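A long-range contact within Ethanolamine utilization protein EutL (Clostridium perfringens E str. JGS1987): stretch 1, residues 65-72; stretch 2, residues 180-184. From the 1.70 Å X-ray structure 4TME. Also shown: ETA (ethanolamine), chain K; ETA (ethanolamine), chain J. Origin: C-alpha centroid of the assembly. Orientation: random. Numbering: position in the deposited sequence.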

# COMPACT_ATOMS: atom_id res chain seq x y z
N ALA C 65 -0.95 15.95 2.50
CA ALA C 65 -2.00 15.22 3.18
C ALA C 65 -2.06 13.80 2.64
O ALA C 65 -2.54 13.59 1.51
CB ALA C 65 -3.37 15.91 2.97
N ARG C 66 -1.54 12.85 3.40
CA ARG C 66 -1.47 11.46 2.94
C ARG C 66 -1.82 10.46 4.03
O ARG C 66 -1.51 10.69 5.21
CB ARG C 66 -0.07 11.11 2.42
CG ARG C 66 0.42 11.85 1.17
CD ARG C 66 -0.31 11.41 -0.09
NE ARG C 66 -0.32 9.94 -0.27
CZ ARG C 66 0.71 9.20 -0.68
NH1 ARG C 66 1.88 9.76 -0.98
NH2 ARG C 66 0.58 7.88 -0.80
N SER C 67 -2.45 9.36 3.61
CA SER C 67 -2.83 8.26 4.48
C SER C 67 -1.79 7.14 4.49
O SER C 67 -1.06 6.95 3.50
CB SER C 67 -4.18 7.69 4.02
OG SER C 67 -5.17 8.72 4.06
N MET C 68 -1.76 6.38 5.57
CA MET C 68 -0.79 5.29 5.75
C MET C 68 -1.33 3.94 5.27
O MET C 68 -2.52 3.60 5.48
CB MET C 68 -0.38 5.14 7.21
CG MET C 68 0.17 6.41 7.83
SD MET C 68 1.75 6.89 7.11
CE MET C 68 1.39 8.49 6.49
N TYR C 69 -0.45 3.12 4.69
CA TYR C 69 -0.89 1.81 4.18
C TYR C 69 -1.41 0.91 5.29
O TYR C 69 -0.74 0.70 6.30
CB TYR C 69 0.25 1.11 3.40
CG TYR C 69 0.64 1.85 2.17
CD1 TYR C 69 -0.18 1.83 1.03
CD2 TYR C 69 1.83 2.57 2.10
CE1 TYR C 69 0.18 2.51 -0.11
CE2 TYR C 69 2.20 3.25 0.94
CZ TYR C 69 1.36 3.22 -0.16
OH TYR C 69 1.70 3.89 -1.30
N ALA C 70 -2.65 0.44 5.09
CA ALA C 70 -3.34 -0.56 5.92
C ALA C 70 -3.86 0.00 7.23
O ALA C 70 -4.37 -0.74 8.05
CB ALA C 70 -2.44 -1.78 6.18
N GLY C 71 -3.79 1.32 7.40
CA GLY C 71 -4.51 2.00 8.48
C GLY C 71 -3.89 1.94 9.88
O GLY C 71 -2.89 1.26 10.13
N ALA C 72 -4.51 2.65 10.82
CA ALA C 72 -3.88 2.90 12.11
C ALA C 72 -3.68 1.64 12.94
O ALA C 72 -2.73 1.56 13.71
CB ALA C 72 -4.72 3.91 12.91
CA ETA K . -10.78 5.36 7.49
N ETA K . -9.39 5.14 7.18
C ETA K . -11.05 5.09 8.96
O ETA K . -10.24 5.86 9.81
CA ETA J . -10.20 8.74 1.18
N ETA J . -9.41 9.19 2.29
C ETA J . -11.04 7.57 1.64
O ETA J . -10.22 6.45 1.91
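Stretch 2, residues 180-184: TETNF

Residues 180-184 of EutL lie as a tight turn against the end of the strand 65-67 and the turn that follows it, in a compact contact that buries 360 Å² in all. Stretch 2 has no regular helix or strand; Thr180 to Asn183 form a type I beta turn, closed by Asn183 N to Thr180 O at 2.9 Å, and Thr180 N reaches Phe184 O at 3.0 Å. Stretch 1 leaves its strand after Ser67 and makes a type II turn from Met68 to Gly71, with Gly71 N 3.2 Å from Met68 O. The two turns meet in register: Tyr69 CA lies 4.5 Å from Glu181 CA, and Ala70 CA lies 4.4 Å from Thr182 CA, so the chains run the same way over this short step.

The backbone link is Ala70 N to Glu181 O, a nearly linear hydrogen bond of 2.8 Å. The same carbonyl takes a CA-H...O contact from Tyr69 CA at 3.4 Å.

Glu181 is the centre of the contact. Its CA-to-CB bond points toward stretch 1, and chi1 m with chi2 p folds the chain back along the strand, bringing Glu181 CG to 3.5 Å from Ser67 O and 3.6 Å from Tyr69 CE1. The carboxylate thereby meets Arg66, whose CA-to-CB bond points sideways but whose m, m, m bends carry the guanidinium back to the contact. Arg66 NH2 donates to Glu181 OE2 at 2.9 Å, a salt bridge made at the guanidinium edge. Water 1 accepts from Arg66 NE (3.1 Å) and Ser67 N (3.0 Å) and donates weakly to Glu181 OE1 (2.9 Å). Water 2 joins Tyr69 OH and Glu181 OE2, 2.8 Å from each. The CA-to-CB bond of Tyr69 points away, yet its m rotamer keeps the ring beside the aliphatic part of Glu181.

Thr182, chi1 p, places its methyl against stretch 1: Thr182 CG2 is 3.4 Å from Met68 O, 3.9 Å from Gly71 CA and 4.0 Å from Ser67 CB. Its hydroxyl is left to the ligand, Thr182 OG1 accepting from N of the chain K ethanolamine at 3.0 Å; that nitrogen also lies over one face of the Phe184 ring, 3.6 Å from Phe184 CD1. Thr180 OG1 hydrogen-bonds O of the chain J ethanolamine at 2.7 Å. Asn183, with chi1 m, swings its amide nearer stretch 1, Asn183 ND2 standing 4.0 Å from Ala70 CA.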

# COMPACT_ATOMS: atom_id res chain seq x y z
N THR C 180 -8.08 2.89 -1.16
CA THR C 180 -7.12 3.93 -0.81
C THR C 180 -6.08 3.30 0.12
O THR C 180 -6.17 2.09 0.39
CB THR C 180 -7.83 5.09 -0.14
OG1 THR C 180 -8.51 4.61 1.02
CG2 THR C 180 -8.82 5.67 -1.13
N GLU C 181 -5.13 4.07 0.65
CA GLU C 181 -4.04 3.44 1.40
C GLU C 181 -4.55 2.64 2.59
O GLU C 181 -4.00 1.58 2.90
CB GLU C 181 -3.02 4.49 1.89
CG GLU C 181 -2.15 5.07 0.77
CD GLU C 181 -2.79 6.23 0.00
OE1 GLU C 181 -3.96 6.61 0.28
OE2 GLU C 181 -2.10 6.78 -0.89
N THR C 182 -5.63 3.11 3.24
CA THR C 182 -6.15 2.45 4.42
C THR C 182 -7.20 1.37 4.08
O THR C 182 -7.83 0.84 4.99
CB THR C 182 -6.81 3.44 5.41
OG1 THR C 182 -7.96 4.06 4.82
CG2 THR C 182 -5.80 4.52 5.84
N ASN C 183 -7.35 1.07 2.79
CA ASN C 183 -8.32 0.07 2.30
C ASN C 183 -9.77 0.46 2.54
O ASN C 183 -10.63 -0.37 2.86
CB ASN C 183 -8.02 -1.30 2.92
CG ASN C 183 -6.65 -1.81 2.53
OD1 ASN C 183 -6.24 -1.62 1.38
ND2 ASN C 183 -5.89 -2.36 3.48
N PHE C 184 -10.03 1.75 2.37
CA PHE C 184 -11.38 2.30 2.33
C PHE C 184 -11.67 2.87 0.92
O PHE C 184 -10.87 2.72 -0.02
CB PHE C 184 -11.55 3.38 3.41
CG PHE C 184 -11.80 2.82 4.79
CD1 PHE C 184 -10.78 2.21 5.52
CD2 PHE C 184 -13.07 2.87 5.35
CE1 PHE C 184 -11.04 1.70 6.80
CE2 PHE C 184 -13.32 2.37 6.62
CZ PHE C 184 -12.30 1.77 7.35
O HOH W 1 -3.21 9.37 0.72
O HOH W 2 -0.51 5.18 -2.54
O HOH W 3 -6.32 -2.66 6.39
O HOH W 4 -7.46 0.48 7.60